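Local coordinates for BDI_3064 protein (Parabacteroides distasonis ATCC 8503, PDB 5Z06) that hydrolyses linear beta-1,2-glucan and beta-1,2-glucooligosaccharides of four or more units, releasing sophorose from the non-reducing end, at residues Val91-Ser96 / Tyr170-Asp175; Leu56-Ala61 / Ala101-Ala106. All coordinates share one frame; numbering follows the deposited sequence.

Contact 1 (Val91-Ser96 / Tyr170-Asp175); sequences VRLRES and YTIYLD. With CA (calcium ion), chain C.
Arg92 and Tyr173 form the antiparallel hydrogen-bonded pair that joins strand 91-93 to strand 170-175, whose axes run 158° apart. Arg92 N donates to Tyr173 O at 2.9 Å, and Tyr173 N returns a bond of 2.7 Å to Arg92 O. The next pair, Leu93-Ile172, is non-hydrogen-bonded, and the ladder resumes past the end of the first strand, where Arg94 N donates to Thr171 O at 3.0 Å. That carbonyl oxygen also accepts a hydrogen bond from a water, which itself accepts one from Glu95 N, so the departing chain remains tied to the strand edge.

The pairing illustrates how, where two sheets pack face to face in the manner of a beta-sandwich, one face of a sheet is kept apolar while the other carries longer, polar groups. Val91, Leu93, Ile172 and Leu174 occupy the buried face. Leu93 and Ile172 lie side by side, with CG of the leucine 3.8 Å from CG2 of the isoleucine; Val91 CG1 and Leu174 CD2 meet likewise at 4.0 Å.

Across the sheet, Tyr173 meets two arginine chains at different places. Arg92 is extended from CG to NE, with CG anti to its backbone N (chi1 -180°) and CD anti to CA; CD passes 3.8 Å from Tyr173 CD2, while the guanidinium plane is tilted 69° from the ring. Arg94 approaches the phenol end, CD lying 3.6 Å from Tyr173 OH, which sits at the guanidinium edge. The aliphatic part of Arg94 also covers Thr171 CB and CG2, and its NH1 forms a 2.8 Å salt bridge with Glu95 OE2. At the far end of the strand, Asp175 binds the calcium ion through both carboxylate oxygens, in a site completed by Glu12, Asn13, Thr49 and Asn52.

Contact 2 (Leu56-Ala61 / Ala101-Ala106); sequences LTYVSA and ALPNIA
Tyr58 and Ala101 supply the one hydrogen bond between these segments. The phenol OH donates to the backbone O of Ala101 at 3.0 Å, and this oxygen lies at the edge of the tyrosine ring, near its plane. Seen from the carbonyl, the approach is less regular: the hydroxyl stands 41° above the carbonyl plane, with a C=O...donor angle of 114°. This is an example of a buried hydroxyl satisfied by a main-chain carbonyl. CG of the tyrosine sits between the backbone N and the carbonyl carbon (chi1 60°), and from there the ring extends to the 101-103 loop.

The remaining interactions are van der Waals packing. The same hydroxyl oxygen rests 3.4 Å from Leu102 CA and 3.7 Å from Pro103 CD, so three successive residues, Ala101 to Pro103, line the phenol tip. Pro103 crosses the tyrosine side chain at about a right angle, its CG lying 4.1 Å from Tyr58 CE1. Leu56, two residues back on the same strand, points the opposite way to the proline side chain as the two pass, and sets CD2 3.6 Å from the same CG. The gamma carbon of the proline is therefore shared by a leucine branch and CE1 of the tyrosine ring.

In the fold, the loop leads into strand 104-109 of the five-stranded sheet, while Leu56 and Tyr58 project from strand 53-59 of the sheet that also holds strands 86-93 and 169-180. Leu160 of strand 155-161 and Ile172 of strand 169-180 both touch Leu56 and Pro103, placing the contact between the two packed sheets.

In the fold
Strand 169-180 connects the two contacts: it pairs with strand 86-93 in contact 1 and with strand 53-59, the source of Leu56 and Tyr58, on its other side. Backbone hydrogen bonds between Ile172 and Leu56 and between Tyr170 and Tyr58 carry one contact into the next. Contact 1 pairs strands within a sheet and is partly buried; it combines ladder hydrogen bonds with an apolar face and a charged, more exposed one. Contact 2 is wholly buried and runs between sheets, relying on side-chain packing and a single hydrogen bond from the phenol. Tyr170 touching Ala101 also joins them, while the calcium site borders contact 1 alone.

Contact 1 (Val91-Ser96 / Tyr170-Asp175)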
ATOM      1  N   VAL A  91     -24.905  14.161   9.552  1.00 36.30           N
ATOM      2  CA  VAL A  91     -26.172  13.480   9.300  1.00 34.81           C
ATOM      3  C   VAL A  91     -27.036  14.417   8.481  1.00 35.56           C
ATOM      4  O   VAL A  91     -27.175  15.591   8.797  1.00 35.81           O
ATOM      5  CB  VAL A  91     -26.881  13.095  10.599  1.00 34.85           C
ATOM      6  CG1 VAL A  91     -28.107  12.229  10.342  1.00 35.57           C
ATOM      7  CG2 VAL A  91     -25.935  12.330  11.497  1.00 36.55           C
ATOM      8  N   ARG A  92     -27.595  13.893   7.404  1.00 36.83           N
ATOM      9  CA  ARG A  92     -28.449  14.669   6.539  1.00 37.84           C
ATOM     10  C   ARG A  92     -29.712  13.865   6.296  1.00 38.90           C
ATOM     11  O   ARG A  92     -29.654  12.670   6.011  1.00 38.24           O
ATOM     12  CB  ARG A  92     -27.739  14.958   5.235  1.00 39.28           C
ATOM     13  CG  ARG A  92     -28.534  15.779   4.239  1.00 41.70           C
ATOM     14  CD  ARG A  92     -27.949  15.591   2.863  1.00 43.99           C
ATOM     15  NE  ARG A  92     -28.621  16.375   1.841  1.00 43.26           N
ATOM     16  CZ  ARG A  92     -28.241  17.572   1.413  1.00 43.88           C
ATOM     17  NH1 ARG A  92     -27.185  18.190   1.934  1.00 45.76           N
ATOM     18  NH2 ARG A  92     -28.937  18.155   0.448  1.00 43.24           N
ATOM     19  N   LEU A  93     -30.851  14.529   6.430  1.00 38.04           N
ATOM     20  CA  LEU A  93     -32.133  13.889   6.237  1.00 38.19           C
ATOM     21  C   LEU A  93     -32.619  14.305   4.869  1.00 38.63           C
ATOM     22  O   LEU A  93     -32.566  15.481   4.512  1.00 38.31           O
ATOM     23  CB  LEU A  93     -33.094  14.327   7.314  1.00 39.83           C
ATOM     24  CG  LEU A  93     -32.969  13.608   8.647  1.00 41.15           C
ATOM     25  CD1 LEU A  93     -31.561  13.618   9.231  1.00 40.84           C
ATOM     26  CD2 LEU A  93     -33.934  14.291   9.592  1.00 42.19           C
ATOM     27  N   ARG A  94     -33.045  13.337   4.072  1.00 38.98           N
ATOM     28  CA  ARG A  94     -33.571  13.662   2.763  1.00 41.27           C
ATOM     29  C   ARG A  94     -34.907  14.400   2.886  1.00 41.66           C
ATOM     30  O   ARG A  94     -35.128  15.362   2.162  1.00 38.85           O
ATOM     31  CB  ARG A  94     -33.734  12.414   1.922  1.00 42.03           C
ATOM     32  CG  ARG A  94     -33.927  12.703   0.456  1.00 43.43           C
ATOM     33  CD  ARG A  94     -33.915  11.408  -0.323  1.00 47.64           C
ATOM     34  NE  ARG A  94     -34.102  11.659  -1.745  1.00 48.94           N
ATOM     35  CZ  ARG A  94     -35.280  11.749  -2.360  1.00 53.62           C
ATOM     36  NH1 ARG A  94     -36.441  11.617  -1.697  1.00 54.55           N
ATOM     37  NH2 ARG A  94     -35.299  11.988  -3.665  1.00 55.77           N
ATOM     38  N   GLU A  95     -35.770  13.929   3.790  1.00 43.54           N
ATOM     39  CA  GLU A  95     -37.094  14.526   4.053  1.00 46.55           C
ATOM     40  C   GLU A  95     -37.232  14.889   5.520  1.00 46.83           C
ATOM     41  O   GLU A  95     -36.516  14.354   6.375  1.00 44.51           O
ATOM     42  CB  GLU A  95     -38.239  13.550   3.737  1.00 47.94           C
ATOM     43  CG  GLU A  95     -38.131  12.757   2.445  1.00 53.82           C
ATOM     44  CD  GLU A  95     -38.273  13.585   1.181  1.00 57.91           C
ATOM     45  OE1 GLU A  95     -38.454  14.829   1.252  1.00 57.48           O
ATOM     46  OE2 GLU A  95     -38.181  12.970   0.095  1.00 59.96           O
ATOM     47  N   SER A  96     -38.167  15.798   5.804  1.00 48.47           N
ATOM     48  CA  SER A  96     -38.637  16.013   7.167  1.00 45.30           C
ATOM     49  C   SER A  96     -39.205  14.723   7.662  1.00 41.07           C
ATOM     50  O   SER A  96     -39.767  13.946   6.898  1.00 40.89           O
ATOM     51  CB  SER A  96     -39.712  17.084   7.233  1.00 49.30           C
ATOM     52  OG  SER A  96     -39.131  18.339   6.980  1.00 54.95           O
ATOM     53  N   TYR A 170     -37.465   6.203   5.001  1.00 38.20           N
ATOM     54  CA  TYR A 170     -36.656   7.389   5.224  1.00 36.96           C
ATOM     55  C   TYR A 170     -35.322   7.130   4.584  1.00 37.29           C
ATOM     56  O   TYR A 170     -34.865   6.001   4.512  1.00 38.11           O
ATOM     57  CB  TYR A 170     -36.465   7.668   6.716  1.00 35.26           C
ATOM     58  CG  TYR A 170     -37.751   7.902   7.439  1.00 36.70           C
ATOM     59  CD1 TYR A 170     -38.454   9.080   7.265  1.00 36.95           C
ATOM     60  CD2 TYR A 170     -38.281   6.933   8.291  1.00 40.03           C
ATOM     61  CE1 TYR A 170     -39.650   9.299   7.918  1.00 39.82           C
ATOM     62  CE2 TYR A 170     -39.478   7.143   8.952  1.00 38.94           C
ATOM     63  CZ  TYR A 170     -40.157   8.326   8.760  1.00 40.84           C
ATOM     64  OH  TYR A 170     -41.339   8.552   9.414  1.00 44.31           O
ATOM     65  N   THR A 171     -34.719   8.196   4.102  1.00 37.16           N
ATOM     66  CA  THR A 171     -33.377   8.161   3.604  1.00 36.67           C
ATOM     67  C   THR A 171     -32.659   9.203   4.415  1.00 38.16           C
ATOM     68  O   THR A 171     -33.029  10.387   4.383  1.00 38.36           O
ATOM     69  CB  THR A 171     -33.303   8.534   2.128  1.00 33.56           C
ATOM     70  OG1 THR A 171     -33.813   7.458   1.355  1.00 32.93           O
ATOM     71  CG2 THR A 171     -31.870   8.799   1.703  1.00 34.77           C
ATOM     72  N   ILE A 172     -31.641   8.762   5.143  1.00 36.18           N
ATOM     73  CA  ILE A 172     -30.682   9.699   5.707  1.00 37.19           C
ATOM     74  C   ILE A 172     -29.303   9.376   5.134  1.00 35.76           C
ATOM     75  O   ILE A 172     -29.025   8.242   4.732  1.00 38.32           O
ATOM     76  CB  ILE A 172     -30.716   9.722   7.256  1.00 38.13           C
ATOM     77  CG1 ILE A 172     -30.173   8.426   7.848  1.00 38.13           C
ATOM     78  CG2 ILE A 172     -32.152  10.000   7.724  1.00 41.47           C
ATOM     79  CD1 ILE A 172     -30.174   8.373   9.357  1.00 40.57           C
ATOM     80  N   TYR A 173     -28.459  10.389   5.085  1.00 32.58           N
ATOM     81  CA  TYR A 173     -27.103  10.226   4.681  1.00 33.66           C
ATOM     82  C   TYR A 173     -26.196  10.426   5.878  1.00 33.91           C
ATOM     83  O   TYR A 173     -26.418  11.311   6.693  1.00 34.95           O
ATOM     84  CB  TYR A 173     -26.768  11.205   3.585  1.00 32.82           C
ATOM     85  CG  TYR A 173     -27.714  11.108   2.434  1.00 34.45           C
ATOM     86  CD1 TYR A 173     -27.500  10.193   1.413  1.00 35.07           C
ATOM     87  CD2 TYR A 173     -28.844  11.917   2.366  1.00 33.00           C
ATOM     88  CE1 TYR A 173     -28.374  10.106   0.339  1.00 36.26           C
ATOM     89  CE2 TYR A 173     -29.720  11.833   1.296  1.00 34.25           C
ATOM     90  CZ  TYR A 173     -29.477  10.932   0.289  1.00 33.04           C
ATOM     91  OH  TYR A 173     -30.341  10.832  -0.759  1.00 33.59           O
ATOM     92  N   LEU A 174     -25.183   9.571   5.971  1.00 35.67           N
ATOM     93  CA  LEU A 174     -24.203   9.608   7.042  1.00 35.32           C
ATOM     94  C   LEU A 174     -22.851   9.799   6.393  1.00 35.07           C
ATOM     95  O   LEU A 174     -22.496   9.090   5.450  1.00 37.04           O
ATOM     96  CB  LEU A 174     -24.217   8.315   7.826  1.00 36.58           C
ATOM     97  CG  LEU A 174     -25.606   7.847   8.251  1.00 37.43           C
ATOM     98  CD1 LEU A 174     -25.453   6.494   8.928  1.00 38.62           C
ATOM     99  CD2 LEU A 174     -26.278   8.844   9.186  1.00 38.52           C
ATOM    100  N   ASP A 175     -22.126  10.784   6.889  1.00 31.05           N
ATOM    101  CA  ASP A 175     -20.797  11.066   6.453  1.00 31.25           C
ATOM    102  C   ASP A 175     -19.917  11.388   7.671  1.00 32.09           C
ATOM    103  O   ASP A 175     -20.411  11.717   8.753  1.00 30.21           O
ATOM    104  CB  ASP A 175     -20.835  12.247   5.476  1.00 28.95           C
ATOM    105  CG  ASP A 175     -19.683  12.243   4.518  1.00 28.37           C
ATOM    106  OD1 ASP A 175     -18.870  11.306   4.553  1.00 28.79           O
ATOM    107  OD2 ASP A 175     -19.568  13.177   3.707  1.00 28.03           O
TER
HETATM  108 CA    CA C 801     -17.499  12.028   2.644  1.00 31.11          CA
HETATM  109  O   HOH W   1     -35.431  11.592   5.831  1.00 33.63           O

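Contact 2 (Leu56-Ala61 / Ala101-Ala106)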
ATOM      1  N   LEU A  56     -28.387   5.718   4.106  1.00 33.35           N
ATOM      2  CA  LEU A  56     -29.092   4.887   5.039  1.00 35.27           C
ATOM      3  C   LEU A  56     -30.580   5.041   4.735  1.00 33.06           C
ATOM      4  O   LEU A  56     -31.238   5.955   5.236  1.00 33.82           O
ATOM      5  CB  LEU A  56     -28.724   5.290   6.472  1.00 35.84           C
ATOM      6  CG  LEU A  56     -29.158   4.255   7.502  1.00 38.65           C
ATOM      7  CD1 LEU A  56     -28.169   3.102   7.536  1.00 40.53           C
ATOM      8  CD2 LEU A  56     -29.288   4.872   8.889  1.00 40.16           C
ATOM      9  N   THR A  57     -31.087   4.166   3.872  1.00 32.28           N
ATOM     10  CA  THR A  57     -32.494   4.208   3.462  1.00 31.94           C
ATOM     11  C   THR A  57     -33.141   2.978   4.028  1.00 32.25           C
ATOM     12  O   THR A  57     -32.706   1.850   3.764  1.00 33.71           O
ATOM     13  CB  THR A  57     -32.665   4.324   1.945  1.00 31.29           C
ATOM     14  OG1 THR A  57     -32.246   5.631   1.554  1.00 29.90           O
ATOM     15  CG2 THR A  57     -34.122   4.121   1.503  1.00 31.54           C
ATOM     16  N   TYR A  58     -34.165   3.207   4.843  1.00 32.19           N
ATOM     17  CA  TYR A  58     -34.777   2.135   5.603  1.00 31.55           C
ATOM     18  C   TYR A  58     -36.267   2.310   5.797  1.00 32.01           C
ATOM     19  O   TYR A  58     -36.800   3.408   5.703  1.00 31.71           O
ATOM     20  CB  TYR A  58     -34.101   2.004   6.975  1.00 32.27           C
ATOM     21  CG  TYR A  58     -34.207   3.252   7.813  1.00 32.17           C
ATOM     22  CD1 TYR A  58     -33.271   4.285   7.680  1.00 32.63           C
ATOM     23  CD2 TYR A  58     -35.270   3.427   8.714  1.00 35.34           C
ATOM     24  CE1 TYR A  58     -33.363   5.443   8.447  1.00 33.54           C
ATOM     25  CE2 TYR A  58     -35.383   4.593   9.488  1.00 33.37           C
ATOM     26  CZ  TYR A  58     -34.441   5.597   9.343  1.00 34.07           C
ATOM     27  OH  TYR A  58     -34.540   6.754  10.081  1.00 34.38           O
ATOM     28  N   VAL A  59     -36.902   1.181   6.100  1.00 32.94           N
ATOM     29  CA  VAL A  59     -38.267   1.103   6.570  1.00 32.50           C
ATOM     30  C   VAL A  59     -38.221   0.325   7.877  1.00 31.74           C
ATOM     31  O   VAL A  59     -37.833  -0.840   7.914  1.00 31.55           O
ATOM     32  CB  VAL A  59     -39.181   0.386   5.558  1.00 31.71           C
ATOM     33  CG1 VAL A  59     -40.613   0.317   6.079  1.00 32.40           C
ATOM     34  CG2 VAL A  59     -39.152   1.115   4.217  1.00 32.40           C
ATOM     35  N   SER A  60     -38.607   0.988   8.947  1.00 33.47           N
ATOM     36  CA  SER A  60     -38.725   0.357  10.243  1.00 36.01           C
ATOM     37  C   SER A  60     -40.197  -0.013  10.362  1.00 37.77           C
ATOM     38  O   SER A  60     -41.026   0.849  10.627  1.00 37.62           O
ATOM     39  CB  SER A  60     -38.296   1.334  11.338  1.00 36.23           C
ATOM     40  OG  SER A  60     -37.032   1.908  11.045  1.00 37.03           O
ATOM     41  N   ALA A  61     -40.521  -1.279  10.106  1.00 38.95           N
ATOM     42  CA  ALA A  61     -41.902  -1.742  10.125  1.00 40.03           C
ATOM     43  C   ALA A  61     -42.170  -2.565  11.383  1.00 41.32           C
ATOM     44  O   ALA A  61     -41.298  -3.329  11.831  1.00 40.75           O
ATOM     45  CB  ALA A  61     -42.218  -2.565   8.881  1.00 39.75           C
ATOM     46  N   ALA A 101     -38.182   8.398  14.531  1.00 42.06           N
ATOM     47  CA  ALA A 101     -38.043   7.365  13.495  1.00 42.49           C
ATOM     48  C   ALA A 101     -36.584   7.208  13.047  1.00 42.30           C
ATOM     49  O   ALA A 101     -36.230   6.193  12.436  1.00 41.45           O
ATOM     50  CB  ALA A 101     -38.919   7.695  12.299  1.00 43.96           C
ATOM     51  N   LEU A 102     -35.760   8.214  13.364  1.00 41.01           N
ATOM     52  CA  LEU A 102     -34.307   8.145  13.206  1.00 39.89           C
ATOM     53  C   LEU A 102     -33.745   6.933  13.915  1.00 38.86           C
ATOM     54  O   LEU A 102     -34.377   6.419  14.850  1.00 38.56           O
ATOM     55  CB  LEU A 102     -33.608   9.377  13.764  1.00 41.05           C
ATOM     56  CG  LEU A 102     -33.814  10.708  13.061  1.00 41.52           C
ATOM     57  CD1 LEU A 102     -33.255  11.797  13.956  1.00 42.14           C
ATOM     58  CD2 LEU A 102     -33.124  10.701  11.704  1.00 45.12           C
ATOM     59  N   PRO A 103     -32.553   6.476  13.478  1.00 36.30           N
ATOM     60  CA  PRO A 103     -32.049   5.226  14.025  1.00 35.02           C
ATOM     61  C   PRO A 103     -31.584   5.312  15.477  1.00 33.54           C
ATOM     62  O   PRO A 103     -31.283   6.384  15.986  1.00 32.18           O
ATOM     63  CB  PRO A 103     -30.877   4.887  13.097  1.00 35.74           C
ATOM     64  CG  PRO A 103     -31.083   5.716  11.877  1.00 34.80           C
ATOM     65  CD  PRO A 103     -31.700   6.962  12.378  1.00 35.16           C
ATOM     66  N   ASN A 104     -31.587   4.172  16.140  1.00 33.44           N
ATOM     67  CA  ASN A 104     -30.805   4.002  17.338  1.00 37.12           C
ATOM     68  C   ASN A 104     -29.385   3.645  16.908  1.00 37.33           C
ATOM     69  O   ASN A 104     -29.163   3.049  15.852  1.00 34.28           O
ATOM     70  CB  ASN A 104     -31.374   2.908  18.242  1.00 41.23           C
ATOM     71  CG  ASN A 104     -32.759   3.252  18.791  1.00 44.53           C
ATOM     72  OD1 ASN A 104     -33.163   4.418  18.838  1.00 46.07           O
ATOM     73  ND2 ASN A 104     -33.492   2.228  19.192  1.00 43.84           N
ATOM     74  N   ILE A 105     -28.436   4.025  17.748  1.00 37.00           N
ATOM     75  CA  ILE A 105     -27.043   3.962  17.408  1.00 37.42           C
ATOM     76  C   ILE A 105     -26.268   3.439  18.595  1.00 37.32           C
ATOM     77  O   ILE A 105     -26.544   3.807  19.728  1.00 39.68           O
ATOM     78  CB  ILE A 105     -26.498   5.328  16.925  1.00 36.74           C
ATOM     79  CG1 ILE A 105     -24.998   5.246  16.657  1.00 37.26           C
ATOM     80  CG2 ILE A 105     -26.791   6.442  17.915  1.00 37.36           C
ATOM     81  CD1 ILE A 105     -24.515   6.392  15.789  1.00 39.28           C
ATOM     82  N   ALA A 106     -25.291   2.602  18.288  1.00 34.53           N
ATOM     83  CA  ALA A 106     -24.487   1.891  19.242  1.00 35.51           C
ATOM     84  C   ALA A 106     -23.122   1.683  18.621  1.00 37.12           C
ATOM     85  O   ALA A 106     -22.868   2.062  17.466  1.00 36.63           O
ATOM     86  CB  ALA A 106     -25.114   0.555  19.581  1.00 36.21           C
TER